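Local structure of apoptosis regulator Bcl-2 homolog (Fowlpox virus, 5TZP) at residues A[14-19]-A[121-126]; A[23-28]-A[37-42]; A[55-60]-A[94-99]. The protein inhibits apoptosis of the infected host cell by sequestering and inactivating several proapoptotic Bcl-2 proteins, including BAK1 and BAX. All blocks are in the same frame, centred on the assembly; numbering follows the deposited sequence.

Contact 1. Residues A[14-19]-A[121-126]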
ATOM      1  N   GLU A  14     -17.301   9.688   2.078  1.00 22.47           N
ATOM      2  CA  GLU A  14     -16.425  10.336   1.131  1.00 21.03           C
ATOM      3  C   GLU A  14     -14.976  10.026   1.452  1.00 20.12           C
ATOM      4  O   GLU A  14     -14.174   9.804   0.563  1.00 20.40           O
ATOM      5  CB  GLU A  14     -16.657  11.848   1.123  1.00 27.58           C
ATOM      6  CG  GLU A  14     -16.015  12.493  -0.077  1.00 33.57           C
ATOM      7  CD  GLU A  14     -16.320  13.965  -0.175  1.00 40.18           C
ATOM      8  OE1 GLU A  14     -17.241  14.387   0.551  1.00 44.53           O
ATOM      9  OE2 GLU A  14     -15.642  14.667  -0.972  1.00 50.85           O
ATOM     10  N   THR A  15     -14.631  10.049   2.722  1.00 19.96           N
ATOM     11  CA  THR A  15     -13.264   9.768   3.122  1.00 17.76           C
ATOM     12  C   THR A  15     -12.860   8.364   2.684  1.00 16.03           C
ATOM     13  O   THR A  15     -11.764   8.139   2.173  1.00 15.07           O
ATOM     14  CB  THR A  15     -13.105   9.963   4.632  1.00 21.45           C
ATOM     15  OG1 THR A  15     -13.501  11.305   4.967  1.00 23.43           O
ATOM     16  CG2 THR A  15     -11.639   9.701   5.024  1.00 21.67           C
ATOM     17  N   TYR A  16     -13.749   7.387   2.927  1.00 17.31           N
ATOM     18  CA  TYR A  16     -13.496   6.031   2.485  1.00 15.86           C
ATOM     19  C   TYR A  16     -13.189   5.967   1.009  1.00 14.89           C
ATOM     20  O   TYR A  16     -12.224   5.310   0.602  1.00 13.90           O
ATOM     21  CB  TYR A  16     -14.674   5.109   2.871  1.00 17.83           C
ATOM     22  CG  TYR A  16     -14.571   3.703   2.358  1.00 17.87           C
ATOM     23  CD1 TYR A  16     -14.029   2.708   3.115  1.00 20.97           C
ATOM     24  CD2 TYR A  16     -15.091   3.380   1.067  1.00 22.94           C
ATOM     25  CE1 TYR A  16     -13.896   1.433   2.577  1.00 20.07           C
ATOM     26  CE2 TYR A  16     -15.064   2.109   0.585  1.00 21.48           C
ATOM     27  CZ  TYR A  16     -14.462   1.151   1.330  1.00 24.40           C
ATOM     28  OH  TYR A  16     -14.451  -0.159   0.832  1.00 25.52           O
ATOM     29  N   TYR A  17     -13.998   6.628   0.157  1.00 17.13           N
ATOM     30  CA  TYR A  17     -13.746   6.574  -1.282  1.00 15.15           C
ATOM     31  C   TYR A  17     -12.535   7.346  -1.695  1.00 14.96           C
ATOM     32  O   TYR A  17     -11.868   6.937  -2.621  1.00 15.16           O
ATOM     33  CB  TYR A  17     -14.997   6.985  -2.058  1.00 19.89           C
ATOM     34  CG  TYR A  17     -15.987   5.795  -2.007  1.00 22.47           C
ATOM     35  CD1 TYR A  17     -15.735   4.575  -2.667  1.00 22.37           C
ATOM     36  CD2 TYR A  17     -17.106   5.870  -1.216  1.00 29.99           C
ATOM     37  CE1 TYR A  17     -16.632   3.506  -2.554  1.00 28.07           C
ATOM     38  CE2 TYR A  17     -18.029   4.781  -1.119  1.00 27.60           C
ATOM     39  CZ  TYR A  17     -17.760   3.629  -1.799  1.00 26.37           C
ATOM     40  OH  TYR A  17     -18.694   2.583  -1.662  1.00 36.64           O
ATOM     41  N   ILE A  18     -12.200   8.433  -0.995  1.00 14.02           N
ATOM     42  CA  ILE A  18     -10.946   9.142  -1.305  1.00 13.24           C
ATOM     43  C   ILE A  18      -9.743   8.219  -1.092  1.00 11.88           C
ATOM     44  O   ILE A  18      -8.815   8.126  -1.920  1.00 11.41           O
ATOM     45  CB  ILE A  18     -10.832  10.402  -0.454  1.00 14.13           C
ATOM     46  CG1 ILE A  18     -11.836  11.485  -0.934  1.00 15.76           C
ATOM     47  CG2 ILE A  18      -9.414  10.914  -0.497  1.00 14.92           C
ATOM     48  CD1 ILE A  18     -12.070  12.576   0.031  1.00 18.76           C
ATOM     49  N   ALA A  19      -9.780   7.441  -0.005  1.00 12.70           N
ATOM     50  CA  ALA A  19      -8.710   6.458   0.223  1.00 10.89           C
ATOM     51  C   ALA A  19      -8.742   5.326  -0.799  1.00 12.06           C
ATOM     52  O   ALA A  19      -7.735   4.994  -1.435  1.00 11.48           O
ATOM     53  CB  ALA A  19      -8.810   5.896   1.637  1.00 12.91           C
ATOM     54  N   ALA A 121      -9.123  -3.874   1.936  1.00 11.99           N
ATOM     55  CA  ALA A 121      -8.444  -4.241   3.199  1.00 11.56           C
ATOM     56  C   ALA A 121      -7.490  -3.130   3.647  1.00 10.73           C
ATOM     57  O   ALA A 121      -7.407  -2.787   4.819  1.00 11.89           O
ATOM     58  CB  ALA A 121      -7.713  -5.559   3.036  1.00 12.44           C
ATOM     59  N   ILE A 122      -6.732  -2.555   2.707  1.00 10.94           N
ATOM     60  CA  ILE A 122      -5.809  -1.487   3.069  1.00  9.72           C
ATOM     61  C   ILE A 122      -6.618  -0.287   3.569  1.00 10.95           C
ATOM     62  O   ILE A 122      -6.289   0.332   4.602  1.00 10.96           O
ATOM     63  CB  ILE A 122      -4.911  -1.087   1.902  1.00  9.76           C
ATOM     64  CG1 ILE A 122      -3.997  -2.250   1.505  1.00  9.66           C
ATOM     65  CG2 ILE A 122      -4.080   0.163   2.304  1.00 10.95           C
ATOM     66  CD1 ILE A 122      -3.337  -2.061   0.164  1.00 13.03           C
ATOM     67  N   THR A 123      -7.678   0.077   2.822  1.00  9.90           N
ATOM     68  CA  THR A 123      -8.497   1.225   3.210  1.00 11.01           C
ATOM     69  C   THR A 123      -9.054   1.034   4.622  1.00 12.74           C
ATOM     70  O   THR A 123      -9.017   1.927   5.456  1.00 12.72           O
ATOM     71  CB  THR A 123      -9.628   1.390   2.189  1.00 10.98           C
ATOM     72  OG1 THR A 123      -9.037   1.636   0.897  1.00 12.04           O
ATOM     73  CG2 THR A 123     -10.510   2.531   2.538  1.00 14.19           C
ATOM     74  N   ASP A 124      -9.604  -0.142   4.893  1.00 13.69           N
ATOM     75  CA  ASP A 124     -10.214  -0.438   6.192  1.00 14.36           C
ATOM     76  C   ASP A 124      -9.178  -0.388   7.293  1.00 13.59           C
ATOM     77  O   ASP A 124      -9.445   0.111   8.397  1.00 15.75           O
ATOM     78  CB  ASP A 124     -10.847  -1.817   6.189  1.00 16.82           C
ATOM     79  CG  ASP A 124     -12.124  -1.894   5.390  1.00 21.47           C
ATOM     80  OD1 ASP A 124     -12.713  -0.897   5.068  1.00 25.87           O
ATOM     81  OD2 ASP A 124     -12.505  -3.058   5.081  1.00 28.51           O
ATOM     82  N   ALA A 125      -7.970  -0.893   7.024  1.00 13.49           N
ATOM     83  CA  ALA A 125      -6.912  -0.875   8.042  1.00 15.31           C
ATOM     84  C   ALA A 125      -6.476   0.547   8.368  1.00 14.28           C
ATOM     85  O   ALA A 125      -6.172   0.856   9.536  1.00 16.77           O
ATOM     86  CB  ALA A 125      -5.708  -1.698   7.575  1.00 15.88           C
ATOM     87  N   ILE A 126      -6.409   1.432   7.378  1.00 12.95           N
ATOM     88  CA  ILE A 126      -6.122   2.839   7.613  1.00 13.17           C
ATOM     89  C   ILE A 126      -7.240   3.501   8.380  1.00 15.10           C
ATOM     90  O   ILE A 126      -7.022   4.144   9.446  1.00 14.98           O
ATOM     91  CB  ILE A 126      -5.854   3.568   6.311  1.00 11.99           C
ATOM     92  CG1 ILE A 126      -4.565   2.999   5.713  1.00 13.60           C
ATOM     93  CG2 ILE A 126      -5.688   5.075   6.573  1.00 13.26           C
ATOM     94  CD1 ILE A 126      -4.223   3.558   4.335  1.00 14.29           C
TER
HETATM   95  O   HOH W   1     -14.345  -2.058   2.622  1.00 30.17           O

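Contact 2. Residues A[23-28]-A[37-42]. With EDO (1,2-ethanediol), chain E; SO4 (sulfate ion), chain O.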
ATOM      1  N   ILE A  23      -5.861   4.044  -3.840  1.00 10.05           N
ATOM      2  CA  ILE A  23      -5.174   2.768  -3.685  1.00  9.82           C
ATOM      3  C   ILE A  23      -5.515   1.819  -4.833  1.00  9.43           C
ATOM      4  O   ILE A  23      -4.630   1.193  -5.445  1.00 10.60           O
ATOM      5  CB  ILE A  23      -5.562   2.159  -2.336  1.00  9.77           C
ATOM      6  CG1 ILE A  23      -5.034   3.010  -1.179  1.00  8.92           C
ATOM      7  CG2 ILE A  23      -5.021   0.711  -2.260  1.00 10.63           C
ATOM      8  CD1 ILE A  23      -5.656   2.755   0.156  1.00 10.04           C
ATOM      9  N   GLN A  24      -6.804   1.661  -5.117  1.00 10.12           N
ATOM     10  CA  GLN A  24      -7.229   0.693  -6.132  1.00  9.88           C
ATOM     11  C   GLN A  24      -6.762   1.097  -7.521  1.00 10.22           C
ATOM     12  O   GLN A  24      -6.271   0.261  -8.284  1.00 10.76           O
ATOM     13  CB  GLN A  24      -8.733   0.502  -6.085  1.00 11.04           C
ATOM     14  CG  GLN A  24      -9.187  -0.722  -6.884  1.00 12.41           C
ATOM     15  CD  GLN A  24     -10.574  -1.164  -6.636  1.00 16.79           C
ATOM     16  OE1 GLN A  24     -11.337  -0.490  -5.962  1.00 20.98           O
ATOM     17  NE2 GLN A  24     -10.973  -2.243  -7.251  1.00 17.41           N
ATOM     18  N   ASN A  25      -6.807   2.401  -7.865  1.00 10.98           N
ATOM     19  CA  ASN A  25      -6.266   2.823  -9.167  1.00 11.90           C
ATOM     20  C   ASN A  25      -4.775   2.526  -9.258  1.00 10.70           C
ATOM     21  O   ASN A  25      -4.323   2.097 -10.327  1.00 11.05           O
ATOM     22  CB  ASN A  25      -6.622   4.272  -9.451  1.00 11.40           C
ATOM     23  CG  ASN A  25      -7.970   4.358 -10.067  1.00 14.60           C
ATOM     24  OD1 ASN A  25      -8.155   3.942 -11.185  1.00 14.66           O
ATOM     25  ND2 ASN A  25      -8.917   4.934  -9.349  1.00 15.57           N
ATOM     26  N   TYR A  26      -3.980   2.752  -8.195  1.00 10.18           N
ATOM     27  CA  TYR A  26      -2.554   2.426  -8.259  1.00  9.73           C
ATOM     28  C   TYR A  26      -2.371   0.930  -8.507  1.00  9.65           C
ATOM     29  O   TYR A  26      -1.579   0.515  -9.361  1.00  9.98           O
ATOM     30  CB  TYR A  26      -1.792   2.914  -7.018  1.00 10.67           C
ATOM     31  CG  TYR A  26      -0.368   2.436  -7.083  1.00 10.07           C
ATOM     32  CD1 TYR A  26       0.470   2.888  -8.063  1.00 12.15           C
ATOM     33  CD2 TYR A  26       0.048   1.414  -6.306  1.00 12.84           C
ATOM     34  CE1 TYR A  26       1.778   2.357  -8.224  1.00 11.73           C
ATOM     35  CE2 TYR A  26       1.327   0.878  -6.484  1.00 11.00           C
ATOM     36  CZ  TYR A  26       2.121   1.345  -7.427  1.00 11.00           C
ATOM     37  OH  TYR A  26       3.373   0.787  -7.646  1.00 14.81           O
ATOM     38  N   ILE A  27      -3.096   0.082  -7.772  1.00  8.66           N
ATOM     39  CA  ILE A  27      -2.911  -1.360  -7.922  1.00  9.58           C
ATOM     40  C   ILE A  27      -3.315  -1.779  -9.334  1.00 10.66           C
ATOM     41  O   ILE A  27      -2.639  -2.599  -9.984  1.00 10.45           O
ATOM     42  CB  ILE A  27      -3.676  -2.114  -6.835  1.00  9.46           C
ATOM     43  CG1 ILE A  27      -2.984  -1.855  -5.497  1.00 11.28           C
ATOM     44  CG2 ILE A  27      -3.677  -3.614  -7.123  1.00 12.96           C
ATOM     45  CD1 ILE A  27      -3.660  -2.446  -4.284  1.00 14.16           C
ATOM     46  N   ILE A  28      -4.376  -1.192  -9.896  1.00 10.78           N
ATOM     47  CA  ILE A  28      -4.740  -1.457 -11.299  1.00 10.77           C
ATOM     48  C   ILE A  28      -3.604  -1.050 -12.243  1.00 11.28           C
ATOM     49  O   ILE A  28      -3.265  -1.809 -13.160  1.00 11.95           O
ATOM     50  CB  ILE A  28      -6.062  -0.753 -11.605  1.00 12.37           C
ATOM     51  CG1 ILE A  28      -7.215  -1.449 -10.854  1.00 12.20           C
ATOM     52  CG2 ILE A  28      -6.293  -0.804 -13.134  1.00 13.01           C
ATOM     53  CD1 ILE A  28      -8.439  -0.614 -10.856  1.00 16.44           C
ATOM     54  N   LYS A  37      -3.646   7.670 -13.495  1.00 16.43           N
ATOM     55  CA  LYS A  37      -3.698   8.989 -12.846  1.00 16.64           C
ATOM     56  C   LYS A  37      -4.939   9.795 -13.229  1.00 18.50           C
ATOM     57  O   LYS A  37      -5.406  10.560 -12.393  1.00 21.44           O
ATOM     58  CB  LYS A  37      -2.398   9.784 -13.063  1.00 22.86           C
ATOM     59  CG  LYS A  37      -2.269  10.366 -14.411  1.00 27.13           C
ATOM     60  CD  LYS A  37      -0.903  11.070 -14.631  1.00 30.38           C
ATOM     61  CE  LYS A  37      -0.668  12.208 -13.780  1.00 30.01           C
ATOM     62  NZ  LYS A  37       0.719  12.839 -14.158  1.00 32.14           N
ATOM     63  N   SER A  38      -5.484   9.639 -14.407  1.00 18.89           N
ATOM     64  CA  SER A  38      -6.656  10.446 -14.765  1.00 19.15           C
ATOM     65  C   SER A  38      -7.944   9.983 -14.120  1.00 22.10           C
ATOM     66  O   SER A  38      -8.976  10.718 -14.195  1.00 21.96           O
ATOM     67  CB  SER A  38      -6.774  10.481 -16.278  1.00 21.55           C
ATOM     68  OG  SER A  38      -7.306   9.288 -16.737  1.00 25.54           O
ATOM     69  N   PHE A  39      -7.911   8.886 -13.392  1.00 18.90           N
ATOM     70  CA  PHE A  39      -9.090   8.394 -12.736  1.00 15.65           C
ATOM     71  C   PHE A  39      -9.163   8.785 -11.292  1.00 17.23           C
ATOM     72  O   PHE A  39     -10.118   8.411 -10.614  1.00 20.03           O
ATOM     73  CB  PHE A  39      -9.222   6.867 -12.880  1.00 19.14           C
ATOM     74  CG  PHE A  39      -9.360   6.443 -14.307  1.00 19.02           C
ATOM     75  CD1 PHE A  39     -10.567   6.569 -14.981  1.00 25.49           C
ATOM     76  CD2 PHE A  39      -8.281   6.012 -15.031  1.00 23.23           C
ATOM     77  CE1 PHE A  39     -10.694   6.209 -16.296  1.00 32.03           C
ATOM     78  CE2 PHE A  39      -8.394   5.647 -16.342  1.00 27.53           C
ATOM     79  CZ  PHE A  39      -9.619   5.753 -16.992  1.00 25.90           C
ATOM     80  N   VAL A  40      -8.173   9.482 -10.778  1.00 14.69           N
ATOM     81  CA  VAL A  40      -8.162   9.953  -9.384  1.00 13.68           C
ATOM     82  C   VAL A  40      -8.314  11.463  -9.329  1.00 18.27           C
ATOM     83  O   VAL A  40      -8.055  12.151 -10.292  1.00 21.49           O
ATOM     84  CB  VAL A  40      -6.901   9.487  -8.623  1.00 16.94           C
ATOM     85  CG1 VAL A  40      -6.723   7.990  -8.676  1.00 15.36           C
ATOM     86  CG2 VAL A  40      -5.668  10.170  -9.116  1.00 18.20           C
ATOM     87  N   ILE A  41      -8.742  11.975  -8.172  1.00 17.25           N
ATOM     88  CA  ILE A  41      -8.884  13.414  -8.037  1.00 17.90           C
ATOM     89  C   ILE A  41      -7.502  14.081  -7.911  1.00 15.02           C
ATOM     90  O   ILE A  41      -7.211  15.084  -8.568  1.00 19.76           O
ATOM     91  CB  ILE A  41      -9.811  13.724  -6.852  1.00 20.58           C
ATOM     92  CG1 ILE A  41     -11.254  13.209  -7.129  1.00 21.48           C
ATOM     93  CG2 ILE A  41      -9.760  15.237  -6.519  1.00 28.03           C
ATOM     94  CD1 ILE A  41     -12.138  13.331  -5.880  1.00 33.18           C
ATOM     95  N   ASP A  42      -6.636  13.540  -7.044  1.00 14.31           N
ATOM     96  CA  ASP A  42      -5.376  14.167  -6.660  1.00 13.62           C
ATOM     97  C   ASP A  42      -4.238  13.527  -7.453  1.00 10.97           C
ATOM     98  O   ASP A  42      -3.538  12.612  -6.990  1.00 11.24           O
ATOM     99  CB  ASP A  42      -5.192  14.045  -5.143  1.00 15.01           C
ATOM    100  CG  ASP A  42      -3.987  14.816  -4.659  1.00 11.91           C
ATOM    101  OD1 ASP A  42      -3.161  15.290  -5.462  1.00 13.03           O
ATOM    102  OD2 ASP A  42      -3.844  14.863  -3.394  1.00 13.29           O
TER
HETATM  103  C1  EDO E 203      -7.924  10.240  -4.619  1.00 19.02           C
HETATM  104  O1  EDO E 203      -7.519  11.583  -5.085  1.00 17.28           O
HETATM  105  C2  EDO E 203      -9.411  10.080  -4.806  1.00 20.71           C
HETATM  106  O2  EDO E 203      -9.716  10.068  -6.227  1.00 20.38           O
HETATM  107  S   SO4 O 213     -14.002  -4.457  -7.416  0.70 56.77           S
HETATM  108  O1  SO4 O 213     -13.684  -5.885  -7.663  0.70 39.81           O
HETATM  109  O2  SO4 O 213     -15.331  -4.106  -8.013  0.70 40.89           O
HETATM  110  O3  SO4 O 213     -12.920  -3.731  -8.051  0.70 42.01           O
HETATM  111  O4  SO4 O 213     -14.049  -4.152  -5.972  0.70 42.71           O

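Contact 3. Residues A[55-60]-A[94-99]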
ATOM      1  N   SER A  55       9.967   2.810  -5.864  1.00 10.48           N
ATOM      2  CA  SER A  55      11.228   2.764  -5.152  1.00 10.23           C
ATOM      3  C   SER A  55      11.252   1.623  -4.146  1.00 11.48           C
ATOM      4  O   SER A  55      12.268   0.882  -4.024  1.00 12.14           O
ATOM      5  CB  SER A  55      11.457   4.109  -4.476  1.00 12.90           C
ATOM      6  OG  SER A  55      12.632   4.098  -3.661  1.00 17.02           O
ATOM      7  N   VAL A  56      10.217   1.476  -3.371  1.00  9.59           N
ATOM      8  CA  VAL A  56      10.113   0.395  -2.374  1.00 10.85           C
ATOM      9  C   VAL A  56      10.251  -0.953  -3.054  1.00  9.41           C
ATOM     10  O   VAL A  56      10.978  -1.816  -2.568  1.00 10.56           O
ATOM     11  CB  VAL A  56       8.835   0.508  -1.536  1.00  9.07           C
ATOM     12  CG1 VAL A  56       8.612  -0.737  -0.667  1.00 10.34           C
ATOM     13  CG2 VAL A  56       8.930   1.749  -0.662  1.00 11.72           C
ATOM     14  N   ILE A  57       9.544  -1.156  -4.158  1.00  9.73           N
ATOM     15  CA  ILE A  57       9.597  -2.437  -4.874  1.00 10.08           C
ATOM     16  C   ILE A  57      10.980  -2.667  -5.429  1.00 11.22           C
ATOM     17  O   ILE A  57      11.530  -3.778  -5.283  1.00 10.92           O
ATOM     18  CB  ILE A  57       8.489  -2.499  -5.954  1.00 10.08           C
ATOM     19  CG1 ILE A  57       7.132  -2.601  -5.288  1.00  9.65           C
ATOM     20  CG2 ILE A  57       8.738  -3.704  -6.871  1.00 11.24           C
ATOM     21  CD1 ILE A  57       5.933  -2.348  -6.198  1.00 10.29           C
ATOM     22  N   LYS A  58      11.601  -1.672  -6.037  1.00 10.36           N
ATOM     23  CA  LYS A  58      12.945  -1.876  -6.616  1.00 11.67           C
ATOM     24  C   LYS A  58      13.934  -2.244  -5.530  1.00 12.16           C
ATOM     25  O   LYS A  58      14.884  -3.032  -5.801  1.00 16.07           O
ATOM     26  CB  LYS A  58      13.389  -0.613  -7.352  1.00 15.58           C
ATOM     27  CG  LYS A  58      14.825  -0.660  -7.924  1.00 30.48           C
ATOM     28  CD  LYS A  58      15.237   0.672  -8.576  1.00 41.32           C
ATOM     29  CE  LYS A  58      14.488   0.860  -9.889  1.00 35.39           C
ATOM     30  NZ  LYS A  58      15.024   2.071 -10.650  1.00 49.31           N
ATOM     31  N   THR A  59      13.805  -1.671  -4.334  1.00 12.37           N
ATOM     32  CA  THR A  59      14.759  -1.866  -3.249  1.00 12.79           C
ATOM     33  C   THR A  59      14.529  -3.208  -2.563  1.00 12.96           C
ATOM     34  O   THR A  59      15.487  -3.796  -2.033  1.00 16.29           O
ATOM     35  CB  THR A  59      14.635  -0.716  -2.243  1.00 16.01           C
ATOM     36  OG1 THR A  59      15.021   0.484  -2.905  1.00 18.12           O
ATOM     37  CG2 THR A  59      15.486  -0.934  -1.025  1.00 16.75           C
ATOM     38  N   ASN A  60      13.303  -3.713  -2.498  1.00  9.47           N
ATOM     39  CA  ASN A  60      12.938  -4.790  -1.592  1.00  9.82           C
ATOM     40  C   ASN A  60      12.270  -5.975  -2.220  1.00  8.89           C
ATOM     41  O   ASN A  60      11.886  -6.884  -1.500  1.00  9.68           O
ATOM     42  CB  ASN A  60      12.008  -4.251  -0.488  1.00 10.23           C
ATOM     43  CG  ASN A  60      12.640  -3.153   0.297  1.00 10.91           C
ATOM     44  OD1 ASN A  60      13.446  -3.445   1.190  1.00 13.23           O
ATOM     45  ND2 ASN A  60      12.228  -1.931   0.067  1.00 11.56           N
ATOM     46  N   ILE A  94       2.985  -0.649   2.657  1.00  8.46           N
ATOM     47  CA  ILE A  94       1.803  -1.511   2.568  1.00  9.86           C
ATOM     48  C   ILE A  94       1.281  -1.541   1.152  1.00  8.88           C
ATOM     49  O   ILE A  94       1.014  -2.632   0.611  1.00  8.37           O
ATOM     50  CB  ILE A  94       0.682  -1.020   3.571  1.00 11.12           C
ATOM     51  CG1 ILE A  94       1.034  -1.391   4.993  1.00 13.70           C
ATOM     52  CG2 ILE A  94      -0.699  -1.532   3.120  1.00 16.15           C
ATOM     53  CD1 ILE A  94       0.219  -0.553   5.971  1.00 15.42           C
ATOM     54  N   ILE A  95       1.104  -0.380   0.515  1.00  8.03           N
ATOM     55  CA  ILE A  95       0.555  -0.334  -0.822  1.00  7.94           C
ATOM     56  C   ILE A  95       1.512  -0.965  -1.799  1.00  9.21           C
ATOM     57  O   ILE A  95       1.108  -1.734  -2.684  1.00  8.60           O
ATOM     58  CB  ILE A  95       0.164   1.109  -1.211  1.00  7.62           C
ATOM     59  CG1 ILE A  95      -0.958   1.616  -0.292  1.00  8.66           C
ATOM     60  CG2 ILE A  95      -0.209   1.216  -2.657  1.00  8.94           C
ATOM     61  CD1 ILE A  95      -1.189   3.145  -0.401  1.00  9.76           C
ATOM     62  N   ALA A  96       2.792  -0.663  -1.677  1.00  7.60           N
ATOM     63  CA  ALA A  96       3.808  -1.241  -2.576  1.00  7.78           C
ATOM     64  C   ALA A  96       3.840  -2.773  -2.462  1.00  8.01           C
ATOM     65  O   ALA A  96       3.811  -3.477  -3.486  1.00  8.41           O
ATOM     66  CB  ALA A  96       5.164  -0.648  -2.270  1.00  9.07           C
ATOM     67  N   PHE A  97       3.935  -3.278  -1.256  1.00  8.26           N
ATOM     68  CA  PHE A  97       3.914  -4.722  -1.016  1.00  7.45           C
ATOM     69  C   PHE A  97       2.653  -5.336  -1.609  1.00  7.80           C
ATOM     70  O   PHE A  97       2.718  -6.372  -2.260  1.00  8.34           O
ATOM     71  CB  PHE A  97       4.023  -5.003   0.461  1.00  7.79           C
ATOM     72  CG  PHE A  97       3.885  -6.472   0.725  1.00  8.65           C
ATOM     73  CD1 PHE A  97       4.991  -7.317   0.598  1.00 10.23           C
ATOM     74  CD2 PHE A  97       2.695  -7.024   1.099  1.00  8.74           C
ATOM     75  CE1 PHE A  97       4.842  -8.703   0.788  1.00 12.11           C
ATOM     76  CE2 PHE A  97       2.557  -8.412   1.313  1.00 10.29           C
ATOM     77  CZ  PHE A  97       3.614  -9.241   1.131  1.00 10.89           C
ATOM     78  N   CYS A  98       1.508  -4.755  -1.317  1.00  7.72           N
ATOM     79  CA  CYS A  98       0.246  -5.330  -1.743  1.00  8.91           C
ATOM     80  C   CYS A  98       0.085  -5.260  -3.249  1.00  8.24           C
ATOM     81  O   CYS A  98      -0.508  -6.206  -3.831  1.00  9.63           O
ATOM     82  CB  CYS A  98      -0.935  -4.669  -1.044  1.00 10.30           C
ATOM     83  SG  CYS A  98      -1.132  -5.176   0.684  1.00 10.25           S
ATOM     84  N   ALA A  99       0.540  -4.195  -3.922  1.00  8.37           N
ATOM     85  CA  ALA A  99       0.554  -4.175  -5.382  1.00  9.12           C
ATOM     86  C   ALA A  99       1.425  -5.299  -5.926  1.00  7.84           C
ATOM     87  O   ALA A  99       1.023  -6.046  -6.835  1.00  9.86           O
ATOM     88  CB  ALA A  99       1.008  -2.819  -5.901  1.00  8.65           C
TER

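Contact 1. Residues A[14-19]-A[121-126]
Thr-123 is the apolar centre of this contact, because its methyl group fills the angle between the Tyr-16 ring and the Ala-19 methyl. CG2 of Thr-123 lies 3.6 Å from Tyr-16 CE1 and the same distance from CD1, so it sits against the CD1-CE1 bond, oblique to the ring. The same methyl stands 3.9 Å from CB of Ala-19, about one turn after Tyr-16. Two torsions produce this fit. Tyr-16 carries CG opposite its backbone nitrogen (chi1 175°), which swings the ring across to the second helix. In Thr-123 it is CG2 that stands anti to the backbone nitrogen and reaches the partner helix, while OG1 lies beside that nitrogen and is hydrogen-bonded to the carbonyl of Ser-119. The hydroxyl is thereby satisfied within its helix and the apolar branch does the packing. At the other edge of the Tyr-16 ring, its CD2 stands 3.7 Å above the plane of the Tyr-17 ring, over its centre.

The polar part lies at the exposed margin. Asp-124 OD1 approaches Tyr-16 CE1 at 3.6 Å, near the ring plane and at its edge, with carboxylate and ring turned 34° apart. A water completes the link: it sits 2.6 Å from Tyr-16 OH and donates a longer hydrogen bond, 3.2 Å, to OD1 of Asp-124.

The axes of segments 14-19 and 121-126 approach to 9.8 Å and run at 130° to each other, well off antiparallel. Thr-15 extends the pairing to Phe-134 and Ile-135, while the carbonyl of Ile-18 accepts a bond from the Trp-140 indole. The arrangement joins the first helix to the BH2-bearing helix 115-136, a helix pairing that belongs to the all-helical Bcl-2 fold.

Contact 2. Residues A[23-28]-A[37-42]
Asn-25 meets both Phe-39 and Val-40: its CB and ND2 lie against CG1 of Val-40, while OD1 turns to the Phe-39 methylene. The apolar share is a contact of CB of Asn-25 with CG1 of Val-40 at 3.8 Å, the two side chains running past each other in opposite directions. With chi1 of -55°, Val-40 sets CG1 beside its backbone nitrogen, the branch that reaches the helix. Val-40 also leans on Tyr-46 of helix 43-68, and so fits between two helices.

The amide oxygen provides the second meeting: OD1 of Asn-25 comes within 3.5 Å of CB of Phe-39. Although amide and ring planes are only 7° from parallel, OD1 is 4.2 Å from the ring atom CG of Phe-39 and lies oblique to the ring, so the evidence supports a touch on the methylene and not a stack. The ring of Phe-39 turns away from the helix and has a cation-pi partner in Arg-36. That same arginine donates to OD1 of Asn-25, while ND2 donates to the carbonyl of Asn-21; together these bonds hold the buried amide by both ends and fix its rotation.

Small molecules probably left from crystallisation occupy the flanks. A 1,2-ethanediol accepts a nearly straight bond (166°) from Ile-41 N to its O2, 2.9 Å long. Its O1 accepts from Asp-42 N, and it also bonds to Asn-21, bridging loop and helix. On another side, Gln-24 NE2 donates to sulfate O3 at 2.6 Å and also to Asp-115.

Asp-42 then serves as N-cap of helix 43-68, with Ser-45 and Arg-144 as further partners of its carboxylate. The connection between helices 14-32 and 43-68, with a 3-10 turn at 37-39 and the loop after it, folds back on the first helix; it belongs to the all-helical Bcl-2 fold.

Contact 3. Residues A[55-60]-A[94-99]
Ile-57 and Ala-96 mark the closest backbone approach of two helical segments, with their CA atoms 6.3 Å apart. Such a short spacing fits the small methyl of Ala-96, which points at the opposing helix and is buried there.

Two neighbouring residues of helix 43-68 share that methyl. From Val-56, CG1 lies 3.8 Å from CB of Ala-96, and the branch carbon CB is almost as near. Ile-57 arrives from one flank: its CG1 is 4.1 Å from the Ala-96 CB, and the chain continues past it until CD1 stands 3.6 Å from the carbonyl oxygen of Ala-96. With CG1 anti to the carbonyl carbon (chi1 -70°) and the chain extended beyond it, the Ile-57 arm reaches the backbone of the partner. The side chains thus meet through apolar atoms, with a carbon-to-carbonyl-oxygen contact added.

Within its own segment, Asn-60 folds back: its ND2 donates a hydrogen bond of 2.9 Å to O of Val-56, in the carbonyl plane and on a lone pair, though tilted from the Asn-60 amide plane. A weak backbone bond from Asn-60 N reaches the same oxygen.

Phe-97, next to Ala-96, packs edge-to-face on Phe-64 and touches the bound peptide, as do Ser-55, Val-56 and Asn-60. This contact joins helix 43-68 to the BH1-bearing helix 88-105 beside that peptide, consistent with the BH3-binding groove of the Bcl-2 fold.

How the contacts relate
Along the chain, contact 1 encloses the other two, and contact 2 closes before contact 3 opens. Contacts 1 and 2 share helix 14-32 and lie about 13 Å apart between centres; contact 3, made by helices 43-68 and 88-105, is about 16 Å from contact 2 and about 19 Å from contact 1, on the opposite side of the chain's centre from it. Ile-23 packs on Ile-122 and Thr-123, joining contacts 1 and 2. Through Ile-94, Ile-95, Cys-98 and Ala-99, helix 88-105 packs on helices 14-32 and 115-136, so the contacts form one helical core, with contact 3 beside the bound peptide.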